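Local coordinates for 190aa long hypothetical protein (Pyrococcus horikoshii, PDB 2DDZ) that is of unknown function but forms a hexamer and belongs to a family of uncharacterised proteins probably related in fold to class II aminoacyl-tRNA synthetases, at residues Ser23-Tyr27 against Arg28-Ile32; Thr126-Pro129 against Val130-Lys133; Leu83-Ser86 against Leu87-Leu91. All coordinates share one frame; numbering follows the deposited sequence.

Interaction 1. Residues Ser23-Tyr27 against Arg28-Ile32; sequences SHWAY and RNFGI. With GAI (guanidine), chain Q.
F30 turns its ring edge onto the indole of W25, five residues earlier, at the start of the short helix. CE2 of F30 stands over one face of the six-membered ring, 3.5 Å from CH2 of W25, and the two planes lie at 84°, an edge-to-face pair. The first torsion of F30 makes the meeting possible: CG lies opposite its own carbonyl carbon (chi1 -47°), which swings the phenyl back toward the indole. A guanidine molecule lies beside the pair, its N3 3.6 Å from CZ of F30; N29 also lines this pocket.

R28 folds back to the start of the helix. Its chain bends about the CG-CD bond (chi3 -77°), and NH1 donates to the carbonyl O of S23 at 2.6 Å, approaching from above the carbonyl plane. One face of the guanidinium rests against CA of W25 and O of H24, both toward its rim. H24 is the N-cap residue, and its O accepts from N of R28 at 2.8 Å, so R28 engages the first turn through both backbone and side chain. The next bonds run from N29 N to W25 O and from F30 N to A26 O. A weak bond from G31 N to Y27 O follows where G31, with positive phi, leaves the helix. Beyond it the chain turns back, and O of I32 comes to the edge of the Y27 ring, 3.3 Å from CB of Y27.

The helix is the crossover of a beta-alpha-beta unit between parallel strands 5-8 and 36-45: F30 packs on L7 and V38, W25 on V38 and on I72 of strand 68-75. Y27 and R28 instead meet I54 of a second subunit.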
# COMPACT_ATOMS: atom_id res chain seq x y z
N SER E 23 13.60 9.18 11.13
CA SER E 23 13.57 9.39 9.69
C SER E 23 14.33 10.63 9.27
O SER E 23 14.35 11.64 9.97
CB SER E 23 12.12 9.48 9.17
OG SER E 23 11.43 10.61 9.69
N HIS E 24 14.96 10.53 8.10
CA HIS E 24 15.74 11.60 7.50
C HIS E 24 16.98 11.96 8.32
O HIS E 24 17.56 13.01 8.12
CB HIS E 24 14.86 12.84 7.30
CG HIS E 24 13.84 12.69 6.21
ND1 HIS E 24 14.16 12.74 4.87
CD2 HIS E 24 12.49 12.52 6.27
CE1 HIS E 24 13.06 12.63 4.15
NE2 HIS E 24 12.03 12.50 4.97
N TRP E 25 17.39 11.06 9.21
CA TRP E 25 18.57 11.32 10.03
C TRP E 25 19.81 11.62 9.17
O TRP E 25 20.46 12.65 9.34
CB TRP E 25 18.85 10.13 10.94
CG TRP E 25 20.04 10.33 11.82
CD1 TRP E 25 20.12 11.18 12.88
CD2 TRP E 25 21.32 9.71 11.69
NE1 TRP E 25 21.38 11.13 13.42
CE2 TRP E 25 22.14 10.23 12.72
CE3 TRP E 25 21.86 8.76 10.81
CZ2 TRP E 25 23.47 9.83 12.89
CZ3 TRP E 25 23.19 8.36 10.99
CH2 TRP E 25 23.98 8.90 12.02
N ALA E 26 20.13 10.70 8.26
CA ALA E 26 21.27 10.85 7.37
C ALA E 26 21.19 12.13 6.54
O ALA E 26 22.20 12.81 6.35
CB ALA E 26 21.38 9.62 6.43
N TYR E 27 20.01 12.46 6.04
CA TYR E 27 19.86 13.65 5.22
C TYR E 27 19.93 14.92 6.04
O TYR E 27 20.51 15.93 5.60
CB TYR E 27 18.54 13.58 4.43
CG TYR E 27 18.33 14.77 3.52
CD1 TYR E 27 19.24 15.07 2.50
CD2 TYR E 27 17.23 15.62 3.70
CE1 TYR E 27 19.08 16.20 1.70
CE2 TYR E 27 17.06 16.75 2.90
CZ TYR E 27 17.99 17.03 1.90
OH TYR E 27 17.83 18.17 1.15
N ARG E 28 19.37 14.89 7.24
CA ARG E 28 19.39 16.07 8.11
C ARG E 28 20.81 16.41 8.55
O ARG E 28 21.20 17.57 8.55
CB ARG E 28 18.53 15.82 9.34
CG ARG E 28 17.13 16.38 9.24
CD ARG E 28 16.36 16.18 10.55
NE ARG E 28 15.84 14.82 10.80
CZ ARG E 28 16.38 13.91 11.63
NH1 ARG E 28 15.80 12.74 11.78
NH2 ARG E 28 17.50 14.17 12.29
N ASN E 29 21.57 15.38 8.91
CA ASN E 29 22.93 15.56 9.41
C ASN E 29 24.08 15.54 8.39
O ASN E 29 25.04 16.30 8.53
CB ASN E 29 23.19 14.53 10.50
CG ASN E 29 22.32 14.77 11.73
OD1 ASN E 29 21.17 14.32 11.80
ND2 ASN E 29 22.86 15.48 12.69
N PHE E 30 23.99 14.68 7.38
CA PHE E 30 25.06 14.56 6.40
C PHE E 30 24.67 14.98 4.98
O PHE E 30 25.49 14.94 4.07
CB PHE E 30 25.57 13.13 6.43
CG PHE E 30 25.83 12.61 7.82
CD1 PHE E 30 26.87 13.15 8.59
CD2 PHE E 30 25.03 11.61 8.38
CE1 PHE E 30 27.12 12.69 9.88
CE2 PHE E 30 25.26 11.15 9.67
CZ PHE E 30 26.31 11.69 10.43
N GLY E 31 23.43 15.40 4.79
CA GLY E 31 23.00 15.84 3.47
C GLY E 31 22.89 14.75 2.42
O GLY E 31 22.81 15.03 1.22
N ILE E 32 22.87 13.50 2.86
CA ILE E 32 22.75 12.37 1.95
C ILE E 32 21.27 12.12 1.68
O ILE E 32 20.52 11.75 2.57
CB ILE E 32 23.37 11.11 2.58
CG1 ILE E 32 24.84 11.36 2.88
CG2 ILE E 32 23.22 9.92 1.64
CD1 ILE E 32 25.47 10.33 3.81
C GAI Q . 26.15 14.14 14.54
N1 GAI Q . 25.77 13.61 15.67
N2 GAI Q . 27.06 15.13 14.51
N3 GAI Q . 25.62 13.67 13.38

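Interaction 2. Residues Thr126-Pro129 against Val130-Lys133; sequences TVSP and VSIK
S128 and S131 face each other across the end of a beta hairpin, their OG atoms 3.0 Å apart. Both hydroxyls sit between backbone N and carbonyl carbon (chi1 71° and 73°), which brings them together on the face of the sheet that T126 and K133 also share. OG of S128 accepts from N of V130 at 3.2 Å, tying the serine to the turn; OG of S131 is hydrogen-bonded to E74 on the adjacent strand 68-75.

The close-knit part of the contact is the paired backbone. T126 and K133 form a hydrogen-bonded antiparallel pair, with N of each 3.0 Å from O of the other; the bond from K133 is almost straight at its hydrogen (176°). N of S128 reaches O of S131 at 2.8 Å, and the same oxygen lies 3.3 Å from CA of V127. The return bond, from S131 N to S128 O, is long at 3.4 Å and weak, so the pairing slackens just before P129 and V130 carry the chain round. The apolar contacts are looser too: CG1 of V127 and CG1 of I132, a non-hydrogen-bonded pair on the reverse face, come no nearer than 4.4 Å. That looser side is buried rather than wet, for V127 packs on I81 and I132 on A84, both of helix 81-100. NZ of K133 leads away from the hairpin to the backbone O atoms of A20 and R22.

The turn end is covered by V189 of a fourth subunit, which packs on S128 and P129, while P129 also touches a bound guanidine. This is a beta hairpin, its turn at P129 and V130, joining strands 118-128 and 131-139, whose tip takes part in hexamer contacts.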
# COMPACT_ATOMS: atom_id res chain seq x y z
N THR E 126 12.42 -1.01 12.09
CA THR E 126 11.10 -0.43 12.23
C THR E 126 10.78 0.51 11.08
O THR E 126 11.47 0.53 10.07
CB THR E 126 10.96 0.33 13.59
OG1 THR E 126 9.60 0.77 13.74
CG2 THR E 126 11.88 1.53 13.65
N VAL E 127 9.71 1.28 11.21
CA VAL E 127 9.34 2.19 10.14
C VAL E 127 8.91 3.52 10.70
O VAL E 127 8.63 3.65 11.90
CB VAL E 127 8.14 1.64 9.28
CG1 VAL E 127 8.45 0.25 8.76
CG2 VAL E 127 6.87 1.65 10.10
N SER E 128 8.86 4.50 9.79
CA SER E 128 8.42 5.85 10.09
C SER E 128 7.31 6.06 9.05
O SER E 128 7.14 5.24 8.16
CB SER E 128 9.55 6.86 9.83
OG SER E 128 9.79 7.00 8.45
N PRO E 129 6.55 7.15 9.15
CA PRO E 129 5.50 7.31 8.14
C PRO E 129 6.01 7.30 6.70
O PRO E 129 5.25 6.99 5.79
CB PRO E 129 4.86 8.64 8.53
CG PRO E 129 5.05 8.68 10.03
CD PRO E 129 6.47 8.22 10.17
N VAL E 130 7.29 7.62 6.49
CA VAL E 130 7.82 7.67 5.13
C VAL E 130 9.03 6.79 4.79
O VAL E 130 9.60 6.92 3.71
CB VAL E 130 8.23 9.09 4.75
CG1 VAL E 130 7.09 10.05 5.04
CG2 VAL E 130 9.49 9.49 5.50
N SER E 131 9.45 5.91 5.70
CA SER E 131 10.61 5.10 5.39
C SER E 131 10.86 3.93 6.35
O SER E 131 10.24 3.83 7.40
CB SER E 131 11.85 6.00 5.38
OG SER E 131 12.18 6.36 6.71
N ILE E 132 11.79 3.07 5.94
CA ILE E 132 12.21 1.92 6.73
C ILE E 132 13.50 2.36 7.41
O ILE E 132 14.38 2.94 6.76
CB ILE E 132 12.52 0.69 5.85
CG1 ILE E 132 11.23 -0.01 5.41
CG2 ILE E 132 13.41 -0.27 6.61
CD1 ILE E 132 10.37 0.85 4.53
N LYS E 133 13.62 2.07 8.70
CA LYS E 133 14.79 2.44 9.48
C LYS E 133 15.35 1.26 10.24
O LYS E 133 14.65 0.63 11.03
CB LYS E 133 14.45 3.56 10.46
CG LYS E 133 14.39 4.92 9.82
CD LYS E 133 15.71 5.24 9.14
CE LYS E 133 16.89 5.33 10.13
NZ LYS E 133 17.20 6.73 10.57

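Interaction 3. Residues Leu83-Ser86 against Leu87-Leu91; sequences LASS and LQKLL
The segments 83-86 and 87-91 are consecutive turns of helix 81-100, and their backbones are joined by regular i to i+4 bonds: N of L87 to O of L83 and N of Q88 to O of A84, each 3.0 Å, then N of K89 to O of S85 at 3.2 Å and N of L90 to O of S86. O of S86 also receives a weak second bond from N of K89.

Among the side chains, K89 and S85 make the main contact. The lysine bends at chi3 and chi4 (-93° and -62°), curling its end back over the preceding turn so that NZ donates to OG of S85 at 2.9 Å. The same NZ donates to OE1 of Q88 at 2.8 Å, nearly in line with that C=O bond. NE2 of Q88 is held in turn by S123, which steadies the amide. OG of S86 bonds back to O of L82, while L87 packs on W77 and L75.

With an alanine at K89, D182 of the fourth subunit is likely to lose its salt-bridge partner here and Q88 OE1 this donor. S85 OG also bonds to V179 O of that subunit. The buried ammonium thus has a charged mate across the interface and two neutral partners within its own helix, a network that probably helps fix how the two subunits meet.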
# COMPACT_ATOMS: atom_id res chain seq x y z
N LEU E 83 8.59 -5.89 5.84
CA LEU E 83 9.73 -5.64 4.95
C LEU E 83 10.93 -5.23 5.80
O LEU E 83 12.03 -5.69 5.59
CB LEU E 83 9.39 -4.52 3.95
CG LEU E 83 10.53 -4.02 3.04
CD1 LEU E 83 11.22 -5.20 2.35
CD2 LEU E 83 9.96 -3.06 2.01
N ALA E 84 10.69 -4.35 6.78
CA ALA E 84 11.76 -3.90 7.65
C ALA E 84 12.39 -5.08 8.40
O ALA E 84 13.62 -5.21 8.46
CB ALA E 84 11.22 -2.87 8.65
N SER E 85 11.55 -5.94 8.97
CA SER E 85 12.01 -7.09 9.72
C SER E 85 12.76 -8.10 8.85
O SER E 85 13.81 -8.61 9.24
CB SER E 85 10.82 -7.76 10.40
OG SER E 85 11.25 -8.86 11.18
N SER E 86 12.22 -8.39 7.66
CA SER E 86 12.87 -9.34 6.77
C SER E 86 14.26 -8.82 6.40
O SER E 86 15.27 -9.47 6.65
CB SER E 86 12.04 -9.53 5.49
OG SER E 86 10.79 -10.15 5.77
N LEU E 87 14.29 -7.63 5.82
CA LEU E 87 15.52 -6.99 5.40
C LEU E 87 16.57 -6.92 6.51
O LEU E 87 17.75 -7.16 6.29
CB LEU E 87 15.20 -5.59 4.88
CG LEU E 87 16.26 -4.87 4.06
CD1 LEU E 87 16.68 -5.71 2.86
CD2 LEU E 87 15.68 -3.55 3.60
N GLN E 88 16.13 -6.60 7.72
CA GLN E 88 17.06 -6.52 8.85
C GLN E 88 17.75 -7.86 9.12
O GLN E 88 18.94 -7.91 9.40
CB GLN E 88 16.31 -6.09 10.11
CG GLN E 88 17.13 -6.24 11.38
CD GLN E 88 16.27 -6.55 12.59
OE1 GLN E 88 15.35 -7.37 12.51
NE2 GLN E 88 16.58 -5.91 13.71
N LYS E 89 17.00 -8.96 9.05
CA LYS E 89 17.60 -10.25 9.32
C LYS E 89 18.44 -10.76 8.15
O LYS E 89 19.34 -11.56 8.33
CB LYS E 89 16.52 -11.24 9.78
CG LYS E 89 16.17 -11.01 11.27
CD LYS E 89 14.95 -11.77 11.81
CE LYS E 89 13.66 -10.94 11.73
NZ LYS E 89 13.70 -9.68 12.55
N LEU E 90 18.18 -10.25 6.95
CA LEU E 90 18.97 -10.64 5.79
C LEU E 90 20.35 -10.02 5.95
O LEU E 90 21.36 -10.65 5.65
CB LEU E 90 18.34 -10.13 4.50
CG LEU E 90 19.16 -10.38 3.23
CD1 LEU E 90 19.47 -11.88 3.07
CD2 LEU E 90 18.39 -9.86 2.04
N LEU E 91 20.38 -8.77 6.42
CA LEU E 91 21.64 -8.06 6.60
C LEU E 91 22.47 -8.67 7.74
O LEU E 91 23.69 -8.78 7.61
CB LEU E 91 21.37 -6.58 6.87
CG LEU E 91 20.63 -5.78 5.79
CD1 LEU E 91 20.48 -4.33 6.26
CD2 LEU E 91 21.38 -5.84 4.48

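Along the chain the order is interaction 1, interaction 3, interaction 2. In space interaction 2 lies between the others, about 14 Å from interaction 1 and about 13 Å from interaction 3 between centres, whereas the centres of interactions 1 and 3 are about 21 Å apart and the two do not touch. Helix 81-100 packs on the hairpin face carrying V127 and I132, with CB of A84 3.7 Å from O of T126. The start of helix 25-30 and its leading loop meet the face with S128, S131 and K133, where CB of W25 lies 3.8 Å from NZ of K133. All three contacts reach neighbouring subunits, so they probably contribute to how the hexamer is put together.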